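Local structure of N-acetyl-beta-D glucosaminidase (4ZM6) at residues K391-A396 / N425-I430; N684-L689 / V833-L838; A765-N770 / G795-V800. The protein probably removes beta-linked N-acetylglucosamine residues through a glycoside hydrolase family 3 region and acetylates glucosamine from acetyl-CoA through a GCN5-related acetyltransferase region. All coordinates share one frame; numbering follows the deposited sequence.

Interaction 1: residues K391-A396 / N425-I430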
ATOM      1  N   LYS A 391       4.577  15.134  52.558  1.00 58.52           N
ATOM      2  CA  LYS A 391       5.877  15.561  52.064  1.00 63.07           C
ATOM      3  C   LYS A 391       6.133  14.882  50.720  1.00 60.00           C
ATOM      4  O   LYS A 391       6.133  13.651  50.633  1.00 58.89           O
ATOM      5  CB  LYS A 391       6.968  15.189  53.074  1.00 67.27           C
ATOM      6  CG  LYS A 391       8.346  15.775  52.785  1.00 72.83           C
ATOM      7  CD  LYS A 391       8.463  17.239  53.203  1.00 76.88           C
ATOM      8  CE  LYS A 391       9.858  17.565  53.736  1.00 79.11           C
ATOM      9  NZ  LYS A 391      10.072  17.079  55.137  1.00 77.83           N
ATOM     10  N   ILE A 392       6.331  15.690  49.678  1.00 55.62           N
ATOM     11  CA  ILE A 392       6.692  15.188  48.359  1.00 55.52           C
ATOM     12  C   ILE A 392       8.175  15.439  48.084  1.00 54.02           C
ATOM     13  O   ILE A 392       8.642  16.578  48.168  1.00 54.54           O
ATOM     14  CB  ILE A 392       5.858  15.857  47.241  1.00 56.71           C
ATOM     15  CG1 ILE A 392       4.374  15.491  47.389  1.00 54.93           C
ATOM     16  CG2 ILE A 392       6.375  15.438  45.860  1.00 57.76           C
ATOM     17  CD1 ILE A 392       3.473  16.033  46.294  1.00 52.73           C
ATOM     18  N   LEU A 393       8.904  14.381  47.741  1.00 51.16           N
ATOM     19  CA  LEU A 393      10.311  14.508  47.348  1.00 49.04           C
ATOM     20  C   LEU A 393      10.454  14.426  45.831  1.00 47.68           C
ATOM     21  O   LEU A 393      10.172  13.387  45.233  1.00 46.58           O
ATOM     22  CB  LEU A 393      11.151  13.410  48.001  1.00 48.12           C
ATOM     23  CG  LEU A 393      12.652  13.454  47.714  1.00 48.54           C
ATOM     24  CD1 LEU A 393      13.237  14.837  47.974  1.00 48.70           C
ATOM     25  CD2 LEU A 393      13.368  12.406  48.547  1.00 49.54           C
ATOM     26  N   PHE A 394      10.886  15.521  45.214  1.00 45.75           N
ATOM     27  CA  PHE A 394      11.107  15.545  43.776  1.00 46.35           C
ATOM     28  C   PHE A 394      12.604  15.497  43.486  1.00 46.26           C
ATOM     29  O   PHE A 394      13.327  16.452  43.769  1.00 44.32           O
ATOM     30  CB  PHE A 394      10.465  16.790  43.146  1.00 46.82           C
ATOM     31  CG  PHE A 394      10.739  16.948  41.668  1.00 45.21           C
ATOM     32  CD1 PHE A 394      10.599  15.875  40.797  1.00 44.58           C
ATOM     33  CD2 PHE A 394      11.116  18.178  41.148  1.00 45.94           C
ATOM     34  CE1 PHE A 394      10.841  16.023  39.442  1.00 44.71           C
ATOM     35  CE2 PHE A 394      11.355  18.334  39.789  1.00 46.82           C
ATOM     36  CZ  PHE A 394      11.220  17.251  38.935  1.00 45.04           C
ATOM     37  N   LEU A 395      13.051  14.374  42.928  1.00 47.84           N
ATOM     38  CA  LEU A 395      14.446  14.177  42.543  1.00 47.83           C
ATOM     39  C   LEU A 395      14.561  14.278  41.030  1.00 49.09           C
ATOM     40  O   LEU A 395      13.903  13.528  40.314  1.00 49.61           O
ATOM     41  CB  LEU A 395      14.932  12.806  43.009  1.00 47.18           C
ATOM     42  CG  LEU A 395      14.760  12.509  44.500  1.00 47.09           C
ATOM     43  CD1 LEU A 395      15.297  11.130  44.842  1.00 46.53           C
ATOM     44  CD2 LEU A 395      15.448  13.575  45.342  1.00 48.09           C
ATOM     45  N   ALA A 396      15.387  15.208  40.552  1.00 50.10           N
ATOM     46  CA  ALA A 396      15.605  15.414  39.118  1.00 50.66           C
ATOM     47  C   ALA A 396      17.061  15.153  38.757  1.00 52.39           C
ATOM     48  O   ALA A 396      17.955  15.537  39.497  1.00 55.42           O
ATOM     49  CB  ALA A 396      15.227  16.831  38.735  1.00 50.31           C
ATOM     50  N   ASN A 425       4.427  21.729  49.906  1.00 50.48           N
ATOM     51  CA  ASN A 425       5.262  20.957  50.823  1.00 51.75           C
ATOM     52  C   ASN A 425       6.150  20.018  49.990  1.00 52.52           C
ATOM     53  O   ASN A 425       5.910  18.810  49.888  1.00 53.80           O
ATOM     54  CB  ASN A 425       4.383  20.205  51.836  1.00 52.60           C
ATOM     55  CG  ASN A 425       5.131  19.793  53.096  1.00 52.94           C
ATOM     56  OD1 ASN A 425       4.613  19.016  53.895  1.00 54.15           O
ATOM     57  ND2 ASN A 425       6.340  20.314  53.286  1.00 52.85           N
ATOM     58  N   LEU A 426       7.189  20.606  49.404  1.00 51.16           N
ATOM     59  CA  LEU A 426       7.920  19.989  48.314  1.00 52.46           C
ATOM     60  C   LEU A 426       9.422  20.221  48.448  1.00 51.92           C
ATOM     61  O   LEU A 426       9.850  21.337  48.740  1.00 51.88           O
ATOM     62  CB  LEU A 426       7.425  20.596  46.996  1.00 54.64           C
ATOM     63  CG  LEU A 426       7.978  20.055  45.674  1.00 55.81           C
ATOM     64  CD1 LEU A 426       7.448  18.657  45.402  1.00 56.81           C
ATOM     65  CD2 LEU A 426       7.614  20.992  44.536  1.00 57.12           C
ATOM     66  N   GLU A 427      10.211  19.168  48.225  1.00 50.21           N
ATOM     67  CA  GLU A 427      11.669  19.280  48.180  1.00 51.24           C
ATOM     68  C   GLU A 427      12.201  18.932  46.789  1.00 53.26           C
ATOM     69  O   GLU A 427      11.937  17.845  46.267  1.00 56.28           O
ATOM     70  CB  GLU A 427      12.309  18.364  49.219  1.00 51.65           C
ATOM     71  CG  GLU A 427      13.819  18.527  49.333  1.00 50.75           C
ATOM     72  CD  GLU A 427      14.392  17.866  50.570  1.00 49.15           C
ATOM     73  OE1 GLU A 427      15.508  18.257  50.987  1.00 47.34           O
ATOM     74  OE2 GLU A 427      13.724  16.962  51.118  1.00 46.74           O
ATOM     75  N   TYR A 428      13.013  19.801  46.246  1.00 52.72           N
ATOM     76  CA  TYR A 428      13.501  19.617  44.921  1.00 52.19           C
ATOM     77  C   TYR A 428      14.992  19.509  44.986  1.00 52.77           C
ATOM     78  O   TYR A 428      15.674  20.404  45.413  1.00 54.61           O
ATOM     79  CB  TYR A 428      13.040  20.798  44.105  1.00 20.00           C
ATOM     80  CG  TYR A 428      13.654  21.014  42.770  1.00 20.00           C
ATOM     81  CD1 TYR A 428      13.907  22.276  42.352  1.00 20.00           C
ATOM     82  CD2 TYR A 428      13.922  19.988  41.913  1.00 20.00           C
ATOM     83  CE1 TYR A 428      14.430  22.527  41.136  1.00 20.00           C
ATOM     84  CE2 TYR A 428      14.458  20.235  40.683  1.00 20.00           C
ATOM     85  CZ  TYR A 428      14.710  21.521  40.320  1.00 20.00           C
ATOM     86  OH  TYR A 428      15.240  21.853  39.123  1.00 20.00           O
ATOM     87  N   ILE A 429      15.482  18.364  44.581  1.00 51.59           N
ATOM     88  CA  ILE A 429      16.908  18.049  44.565  1.00 51.44           C
ATOM     89  C   ILE A 429      17.304  17.586  43.180  1.00 50.56           C
ATOM     90  O   ILE A 429      16.655  16.714  42.607  1.00 51.23           O
ATOM     91  CB  ILE A 429      17.251  16.911  45.549  1.00 52.91           C
ATOM     92  CG1 ILE A 429      17.019  17.366  46.992  1.00 53.39           C
ATOM     93  CG2 ILE A 429      18.693  16.451  45.359  1.00 51.97           C
ATOM     94  CD1 ILE A 429      16.978  16.233  47.994  1.00 54.18           C
ATOM     95  N   ILE A 430      18.384  18.153  42.660  1.00 50.85           N
ATOM     96  CA  ILE A 430      18.967  17.697  41.404  1.00 49.93           C
ATOM     97  C   ILE A 430      20.117  16.727  41.720  1.00 52.55           C
ATOM     98  O   ILE A 430      21.197  17.139  42.140  1.00 52.60           O
ATOM     99  CB  ILE A 430      19.432  18.892  40.555  1.00 46.87           C
ATOM    100  CG1 ILE A 430      18.239  19.828  40.313  1.00 45.41           C
ATOM    101  CG2 ILE A 430      20.042  18.418  39.244  1.00 45.60           C
ATOM    102  CD1 ILE A 430      18.595  21.141  39.655  1.00 45.26           C
TER

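Interaction 2: residues N684-L689 / V833-L838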
ATOM      1  N   ASN A 684     -20.392  34.874   6.782  1.00 77.60           N
ATOM      2  CA  ASN A 684     -21.809  34.873   6.416  1.00 76.09           C
ATOM      3  C   ASN A 684     -22.326  33.458   6.191  1.00 71.99           C
ATOM      4  O   ASN A 684     -21.543  32.520   6.033  1.00 75.15           O
ATOM      5  CB  ASN A 684     -22.034  35.711   5.155  1.00 78.60           C
ATOM      6  CG  ASN A 684     -21.241  35.202   3.962  1.00 83.86           C
ATOM      7  OD1 ASN A 684     -21.739  34.399   3.172  1.00 89.31           O
ATOM      8  ND2 ASN A 684     -19.995  35.657   3.833  1.00 85.83           N
ATOM      9  N   LEU A 685     -23.648  33.314   6.174  1.00 67.42           N
ATOM     10  CA  LEU A 685     -24.289  32.020   5.953  1.00 61.80           C
ATOM     11  C   LEU A 685     -24.672  31.829   4.489  1.00 61.72           C
ATOM     12  O   LEU A 685     -24.546  32.741   3.666  1.00 62.24           O
ATOM     13  CB  LEU A 685     -25.531  31.873   6.838  1.00 58.41           C
ATOM     14  CG  LEU A 685     -25.299  31.750   8.347  1.00 58.10           C
ATOM     15  CD1 LEU A 685     -26.626  31.548   9.061  1.00 57.18           C
ATOM     16  CD2 LEU A 685     -24.343  30.616   8.689  1.00 58.78           C
ATOM     17  N   VAL A 686     -25.122  30.616   4.184  1.00 60.16           N
ATOM     18  CA  VAL A 686     -25.578  30.222   2.861  1.00 57.38           C
ATOM     19  C   VAL A 686     -26.841  29.400   3.092  1.00 57.39           C
ATOM     20  O   VAL A 686     -26.932  28.689   4.093  1.00 55.96           O
ATOM     21  CB  VAL A 686     -24.471  29.429   2.129  1.00 57.88           C
ATOM     22  CG1 VAL A 686     -25.027  28.264   1.322  1.00 59.89           C
ATOM     23  CG2 VAL A 686     -23.659  30.358   1.239  1.00 57.63           C
ATOM     24  N   HIS A 687     -27.806  29.497   2.177  1.00 58.35           N
ATOM     25  CA  HIS A 687     -29.164  28.997   2.436  1.00 58.32           C
ATOM     26  C   HIS A 687     -29.719  28.032   1.388  1.00 57.09           C
ATOM     27  O   HIS A 687     -29.416  28.141   0.197  1.00 58.55           O
ATOM     28  CB  HIS A 687     -30.125  30.178   2.545  1.00 59.15           C
ATOM     29  CG  HIS A 687     -29.619  31.288   3.409  1.00 60.42           C
ATOM     30  ND1 HIS A 687     -29.778  31.295   4.777  1.00 61.05           N
ATOM     31  CD2 HIS A 687     -28.950  32.423   3.099  1.00 61.03           C
ATOM     32  CE1 HIS A 687     -29.232  32.393   5.273  1.00 61.69           C
ATOM     33  NE2 HIS A 687     -28.723  33.093   4.275  1.00 60.86           N
ATOM     34  N   ASP A 688     -30.530  27.089   1.866  1.00 53.17           N
ATOM     35  CA  ASP A 688     -31.459  26.333   1.032  1.00 51.37           C
ATOM     36  C   ASP A 688     -32.843  26.954   1.212  1.00 50.49           C
ATOM     37  O   ASP A 688     -33.242  27.259   2.338  1.00 49.60           O
ATOM     38  CB  ASP A 688     -31.516  24.856   1.455  1.00 50.19           C
ATOM     39  CG  ASP A 688     -30.322  24.045   0.971  1.00 48.61           C
ATOM     40  OD1 ASP A 688     -29.457  24.582   0.258  1.00 47.70           O
ATOM     41  OD2 ASP A 688     -30.238  22.854   1.327  1.00 48.27           O
ATOM     42  N   LEU A 689     -33.572  27.123   0.109  1.00 50.31           N
ATOM     43  CA  LEU A 689     -34.916  27.706   0.139  1.00 50.89           C
ATOM     44  C   LEU A 689     -35.994  26.656  -0.097  1.00 51.60           C
ATOM     45  O   LEU A 689     -35.744  25.640  -0.745  1.00 51.25           O
ATOM     46  CB  LEU A 689     -35.043  28.797  -0.920  1.00 50.03           C
ATOM     47  CG  LEU A 689     -33.908  29.818  -1.008  1.00 50.68           C
ATOM     48  CD1 LEU A 689     -34.227  30.862  -2.063  1.00 51.23           C
ATOM     49  CD2 LEU A 689     -33.657  30.491   0.333  1.00 51.54           C
ATOM     50  N   VAL A 833     -34.822  25.113  -3.670  1.00 56.17           N
ATOM     51  CA  VAL A 833     -33.766  25.934  -4.260  1.00 56.48           C
ATOM     52  C   VAL A 833     -32.557  25.890  -3.330  1.00 56.39           C
ATOM     53  O   VAL A 833     -32.571  26.472  -2.249  1.00 56.26           O
ATOM     54  CB  VAL A 833     -34.225  27.385  -4.474  1.00 56.35           C
ATOM     55  CG1 VAL A 833     -33.085  28.232  -5.024  1.00 56.01           C
ATOM     56  CG2 VAL A 833     -35.428  27.421  -5.406  1.00 56.76           C
ATOM     57  N   ASP A 834     -31.513  25.194  -3.763  1.00 57.20           N
ATOM     58  CA  ASP A 834     -30.405  24.849  -2.889  1.00 56.14           C
ATOM     59  C   ASP A 834     -29.234  25.800  -3.068  1.00 56.29           C
ATOM     60  O   ASP A 834     -28.952  26.237  -4.182  1.00 55.07           O
ATOM     61  CB  ASP A 834     -29.960  23.396  -3.128  1.00 56.82           C
ATOM     62  CG  ASP A 834     -29.440  23.151  -4.541  1.00 57.60           C
ATOM     63  OD1 ASP A 834     -30.177  23.422  -5.511  1.00 57.60           O
ATOM     64  OD2 ASP A 834     -28.296  22.670  -4.685  1.00 60.28           O
ATOM     65  N   TRP A 835     -28.577  26.117  -1.951  1.00 57.68           N
ATOM     66  CA  TRP A 835     -27.316  26.858  -1.928  1.00 58.08           C
ATOM     67  C   TRP A 835     -27.428  28.175  -2.687  1.00 58.77           C
ATOM     68  O   TRP A 835     -26.892  28.315  -3.788  1.00 58.59           O
ATOM     69  CB  TRP A 835     -26.186  25.987  -2.496  1.00 59.27           C
ATOM     70  CG  TRP A 835     -24.783  26.545  -2.336  1.00 60.28           C
ATOM     71  CD1 TRP A 835     -24.427  27.810  -1.943  1.00 60.15           C
ATOM     72  CD2 TRP A 835     -23.556  25.859  -2.614  1.00 60.30           C
ATOM     73  NE1 TRP A 835     -23.060  27.939  -1.939  1.00 60.03           N
ATOM     74  CE2 TRP A 835     -22.501  26.759  -2.349  1.00 59.31           C
ATOM     75  CE3 TRP A 835     -23.248  24.567  -3.057  1.00 60.92           C
ATOM     76  CZ2 TRP A 835     -21.157  26.409  -2.508  1.00 60.58           C
ATOM     77  CZ3 TRP A 835     -21.908  24.220  -3.218  1.00 62.08           C
ATOM     78  CH2 TRP A 835     -20.880  25.141  -2.945  1.00 61.34           C
ATOM     79  N   VAL A 836     -28.128  29.134  -2.085  1.00 60.37           N
ATOM     80  CA  VAL A 836     -28.260  30.476  -2.652  1.00 61.62           C
ATOM     81  C   VAL A 836     -28.205  31.545  -1.567  1.00 64.71           C
ATOM     82  O   VAL A 836     -28.399  31.262  -0.380  1.00 64.99           O
ATOM     83  CB  VAL A 836     -29.565  30.644  -3.462  1.00 62.63           C
ATOM     84  CG1 VAL A 836     -29.555  29.741  -4.689  1.00 61.87           C
ATOM     85  CG2 VAL A 836     -30.794  30.381  -2.595  1.00 61.82           C
ATOM     86  N   GLU A 837     -27.941  32.774  -1.997  1.00 68.71           N
ATOM     87  CA  GLU A 837     -27.775  33.910  -1.090  1.00 71.13           C
ATOM     88  C   GLU A 837     -28.747  35.065  -1.347  1.00 71.68           C
ATOM     89  O   GLU A 837     -29.146  35.748  -0.404  1.00 74.21           O
ATOM     90  CB  GLU A 837     -26.340  34.430  -1.170  1.00 71.46           C
ATOM     91  CG  GLU A 837     -25.289  33.354  -0.962  1.00 72.62           C
ATOM     92  CD  GLU A 837     -23.921  33.931  -0.659  1.00 76.08           C
ATOM     93  OE1 GLU A 837     -22.999  33.710  -1.472  1.00 77.25           O
ATOM     94  OE2 GLU A 837     -23.769  34.608   0.387  1.00 76.24           O
ATOM     95  N   LEU A 838     -29.114  35.295  -2.607  1.00 71.91           N
ATOM     96  CA  LEU A 838     -30.006  36.404  -2.964  1.00 72.91           C
ATOM     97  C   LEU A 838     -31.446  36.091  -2.558  1.00 74.43           C
ATOM     98  O   LEU A 838     -32.291  35.772  -3.395  1.00 72.09           O
ATOM     99  CB  LEU A 838     -29.902  36.718  -4.467  1.00 73.17           C
ATOM    100  CG  LEU A 838     -28.761  37.632  -4.958  1.00 74.21           C
ATOM    101  CD1 LEU A 838     -27.629  37.824  -3.948  1.00 75.43           C
ATOM    102  CD2 LEU A 838     -28.207  37.129  -6.288  1.00 73.31           C
TER

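Interaction 3: residues A765-N770 / G795-V800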
ATOM      1  N   ALA A 765     -30.152  32.560 -21.497  1.00 48.10           N
ATOM      2  CA  ALA A 765     -30.233  32.204 -20.092  1.00 48.28           C
ATOM      3  C   ALA A 765     -30.462  30.704 -20.003  1.00 48.82           C
ATOM      4  O   ALA A 765     -30.751  30.059 -21.019  1.00 50.18           O
ATOM      5  CB  ALA A 765     -31.364  32.958 -19.407  1.00 48.01           C
ATOM      6  N   SER A 766     -30.330  30.145 -18.803  1.00 47.08           N
ATOM      7  CA  SER A 766     -30.584  28.725 -18.608  1.00 46.50           C
ATOM      8  C   SER A 766     -30.730  28.380 -17.140  1.00 45.99           C
ATOM      9  O   SER A 766     -30.290  29.135 -16.283  1.00 45.80           O
ATOM     10  CB  SER A 766     -29.449  27.887 -19.209  1.00 46.43           C
ATOM     11  OG  SER A 766     -28.455  27.611 -18.243  1.00 46.52           O
ATOM     12  N   LEU A 767     -31.353  27.236 -16.863  1.00 47.51           N
ATOM     13  CA  LEU A 767     -31.350  26.654 -15.519  1.00 48.42           C
ATOM     14  C   LEU A 767     -31.626  25.164 -15.568  1.00 48.65           C
ATOM     15  O   LEU A 767     -32.019  24.636 -16.603  1.00 47.93           O
ATOM     16  CB  LEU A 767     -32.356  27.356 -14.600  1.00 48.09           C
ATOM     17  CG  LEU A 767     -33.847  27.228 -14.924  1.00 48.34           C
ATOM     18  CD1 LEU A 767     -34.400  25.859 -14.558  1.00 48.77           C
ATOM     19  CD2 LEU A 767     -34.629  28.310 -14.196  1.00 48.01           C
ATOM     20  N   ILE A 768     -31.424  24.503 -14.428  1.00 50.03           N
ATOM     21  CA  ILE A 768     -31.568  23.055 -14.306  1.00 49.12           C
ATOM     22  C   ILE A 768     -32.719  22.720 -13.379  1.00 48.35           C
ATOM     23  O   ILE A 768     -32.638  22.967 -12.179  1.00 46.97           O
ATOM     24  CB  ILE A 768     -30.289  22.403 -13.734  1.00 50.39           C
ATOM     25  CG1 ILE A 768     -29.129  22.540 -14.723  1.00 50.78           C
ATOM     26  CG2 ILE A 768     -30.524  20.925 -13.428  1.00 51.37           C
ATOM     27  CD1 ILE A 768     -27.780  22.239 -14.110  1.00 51.66           C
ATOM     28  N   LEU A 769     -33.778  22.144 -13.942  1.00 48.75           N
ATOM     29  CA  LEU A 769     -34.892  21.634 -13.153  1.00 48.15           C
ATOM     30  C   LEU A 769     -34.548  20.283 -12.552  1.00 47.61           C
ATOM     31  O   LEU A 769     -33.591  19.618 -12.964  1.00 44.75           O
ATOM     32  CB  LEU A 769     -36.147  21.458 -14.013  1.00 49.05           C
ATOM     33  CG  LEU A 769     -36.879  22.698 -14.512  1.00 50.18           C
ATOM     34  CD1 LEU A 769     -37.969  22.291 -15.491  1.00 50.53           C
ATOM     35  CD2 LEU A 769     -37.466  23.475 -13.347  1.00 51.03           C
ATOM     36  N   ASN A 770     -35.349  19.893 -11.569  1.00 47.07           N
ATOM     37  CA  ASN A 770     -35.369  18.530 -11.077  1.00 46.74           C
ATOM     38  C   ASN A 770     -36.746  18.255 -10.491  1.00 46.37           C
ATOM     39  O   ASN A 770     -37.396  19.169  -9.976  1.00 45.37           O
ATOM     40  CB  ASN A 770     -34.272  18.312 -10.030  1.00 47.80           C
ATOM     41  CG  ASN A 770     -34.633  18.880  -8.672  1.00 47.31           C
ATOM     42  OD1 ASN A 770     -34.223  19.984  -8.327  1.00 50.02           O
ATOM     43  ND2 ASN A 770     -35.413  18.130  -7.898  1.00 46.97           N
ATOM     44  N   GLY A 795     -39.780  18.981  -6.178  1.00 50.57           N
ATOM     45  CA  GLY A 795     -38.780  19.257  -7.207  1.00 49.56           C
ATOM     46  C   GLY A 795     -37.991  20.503  -6.862  1.00 47.37           C
ATOM     47  O   GLY A 795     -37.998  20.940  -5.719  1.00 47.29           O
ATOM     48  N   GLY A 796     -37.313  21.080  -7.846  1.00 45.58           N
ATOM     49  CA  GLY A 796     -36.539  22.288  -7.614  1.00 45.90           C
ATOM     50  C   GLY A 796     -35.760  22.727  -8.833  1.00 47.68           C
ATOM     51  O   GLY A 796     -35.958  22.205  -9.931  1.00 50.17           O
ATOM     52  N   MET A 797     -34.863  23.686  -8.635  1.00 48.71           N
ATOM     53  CA  MET A 797     -34.046  24.212  -9.724  1.00 49.34           C
ATOM     54  C   MET A 797     -32.641  24.554  -9.238  1.00 47.24           C
ATOM     55  O   MET A 797     -32.388  24.594  -8.035  1.00 44.99           O
ATOM     56  CB  MET A 797     -34.708  25.452 -10.335  1.00 51.19           C
ATOM     57  CG  MET A 797     -34.661  26.689  -9.451  1.00 51.92           C
ATOM     58  SD  MET A 797     -35.700  28.021 -10.066  1.00 53.26           S
ATOM     59  CE  MET A 797     -37.303  27.393  -9.602  1.00 53.34           C
ATOM     60  N   ALA A 798     -31.744  24.816 -10.185  1.00 46.40           N
ATOM     61  CA  ALA A 798     -30.341  25.101  -9.881  1.00 46.59           C
ATOM     62  C   ALA A 798     -29.624  25.722 -11.077  1.00 46.41           C
ATOM     63  O   ALA A 798     -30.184  25.829 -12.164  1.00 47.86           O
ATOM     64  CB  ALA A 798     -29.628  23.825  -9.446  1.00 45.98           C
ATOM     65  N   CYS A 799     -28.382  26.138 -10.858  1.00 47.08           N
ATOM     66  CA  CYS A 799     -27.545  26.718 -11.904  1.00 46.90           C
ATOM     67  C   CYS A 799     -28.326  27.681 -12.800  1.00 47.44           C
ATOM     68  O   CYS A 799     -28.286  27.601 -14.029  1.00 45.04           O
ATOM     69  CB  CYS A 799     -26.868  25.605 -12.696  1.00 47.76           C
ATOM     70  SG  CYS A 799     -25.976  24.444 -11.624  1.00 48.69           S
ATOM     71  N   VAL A 800     -29.036  28.591 -12.136  1.00 50.01           N
ATOM     72  CA  VAL A 800     -29.773  29.672 -12.777  1.00 50.05           C
ATOM     73  C   VAL A 800     -28.781  30.756 -13.168  1.00 52.93           C
ATOM     74  O   VAL A 800     -27.948  31.171 -12.355  1.00 52.81           O
ATOM     75  CB  VAL A 800     -30.788  30.295 -11.802  1.00 50.00           C
ATOM     76  CG1 VAL A 800     -31.475  31.499 -12.430  1.00 50.13           C
ATOM     77  CG2 VAL A 800     -31.808  29.260 -11.342  1.00 51.02           C
TER
HETATM   78  O   HOH W   1     -26.817  29.125 -15.959  1.00 58.20           O

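Interaction 1: residues K391-A396 / N425-I430
Phe394 and Tyr428 lie side by side on two parallel strands, Phe394 CD2 3.4 Å from Tyr428 CD2. The ring planes are only 17° apart but slid past each other, centroids 5.4 Å apart, so the rings barely overlap. In both residues CG stands anti to the backbone N (chi1 176° and 167°), which starts the two side chains off in the same direction. Ala396 CB comes up to the Tyr428 ring at its edge, while Leu426 CD1 touches Ile392 CG2. On the other face, Leu393 CD1 lies against the side chain of Glu427 and reaches Ile429 CD1; Leu395 CD2 packs on Ile429 CB at 3.8 Å. Glu427 OE1 turns to Lys441, with which it forms a salt bridge.

Five backbone hydrogen bonds fix this register. The amides of Ile392, Phe394 and Ala396 donate to the carbonyls of Asn425, Glu427 and Ile429, and the last of these bonds, Ala396 N to Ile429 O, is 2.8 Å long. The carbonyls of Ile392 and Phe394 accept from Glu427 N and Ile429 N.

Helix 413-422 covers the aromatic face, where Phe415 stacks on Phe394 and His416 on Tyr428; helix 439-444 packs on the opposite one. Strand 392-397, helix 413-422 and strand 426-431 thus form a beta-alpha-beta crossover at the edge of a six-stranded, mostly parallel alpha/beta sheet.

Interaction 2: residues N684-L689 / V833-L838
A G1 beta bulge breaks the antiparallel pairing here: Trp835 and Val836 stand opposite the single His687. Trp835 takes up the left-handed backbone conformation (phi 54°, psi 73°), and the chain turns a corner there. Val836 N donates to His687 O at 2.8 Å, and His687 N returns a bond to Val836 O at 3.2 Å. Trp835 N donates instead to a side chain, Asp688 OD1, at 2.8 Å, nearly along its C-O axis. CG of Asp688 lies anti to its carbonyl carbon (chi1 -78°), and from there OD1 reaches the amide. OD2 accepts from the hydroxyls of Tyr832 and Tyr853, so this buried carboxylate is held through both oxygens.

Strand 686-692 comes from the first acetyltransferase-like region, yet lies between strands 830-836 and 847-857 of the second, antiparallel to both, which is consistent with a strand exchanged between GNAT domains. Beyond the bulge, Leu689 and Val833 form a hydrogen-bonded pair, in which Val833 N lies above the plane of the Leu689 carbonyl.

Leu689 CD1 packs at 3.5 Å against Val836 CG2, the side chains crossing at about a right angle, and its CB touches Val833 CB. Across the bulge, Val686 CG1 approaches Trp835 CD1 obliquely at 3.4 Å. His687 lays its ring edge against Val836 O, while ND1 bonds to Ser852 OG. Asp834 OD2 forms a salt bridge with Arg655.

Interaction 3: residues A765-N770 / G795-V800
Cys799 O is gripped from several directions. Water 1 donates to it at 2.9 Å, the hydroxyl of Tyr739 is hydrogen-bonded to it, and Leu767 CA makes a nearly straight CA-H...O contact with it at 3.5 Å. The same water is bonded to Ser766 OG, 3.2 Å away, and Ser766 OG also pairs with Tyr739 OH. The serine hydroxyl, the water and the tyrosine thus link Ser766 to Cys799, whose own backbones are not hydrogen-bonded to each other.

Away from this point the antiparallel pairing is more regular. Ile768 N donates to Ala798 O at 2.9 Å, whereas the return bond from Ala798 N to Ile768 O is weak, with an N-H...O angle of 122°. Asn770 and Gly796 exchange a second pair of bonds, and Leu769 faces Met797 between the two as a non-hydrogen-bonded pair. Past Ala798 the register slips: Ser766 bonds backbone to backbone with Gly801, and one residue is extra, consistent with a bulge at Cys799, whose phi and psi are both positive. This fits the bulge familiar from the fourth strand of the GNAT fold.

The side chains follow the slip. Leu767 CB lies alongside Val800 CG2 at 3.8 Å, with the two chains pointing the same way. Ile768 has CG1 anti to the carbonyl carbon (chi1 -67°), and its CD1 touches both CB and SG of Cys799 at 3.8 Å. Helix 811-825 covers the face with Leu767 and Met797; strand 751-756 continues the sheet beyond 763-771.

A carbonyl turned out of the regular strand pairing therefore does not go without partners: in a mostly buried contact, the oxygen at the bulge has the water and Tyr739 OH to bond with.

Overall arrangement
Interactions 2 and 3 belong to one sheet, their centres 14 Å apart. Strands 794-802 and 830-836 are parallel neighbours in it, so the two contacts touch: Asp834 OD1 packs 3.6 Å from Met797 O, and Val833 CG2 lies against Met797 CG. In sequence, interaction 3 falls wholly between the two segments of interaction 2. Interaction 1 is far off in the alpha/beta sheet of residues 373-497, its centre about 62 Å from that of interaction 2 and about 74 Å from that of interaction 3. None of the three lines the acetyl-CoA pocket; in interaction 2 the Trp835 side chain is about 11 Å from the bound acetyl-CoA.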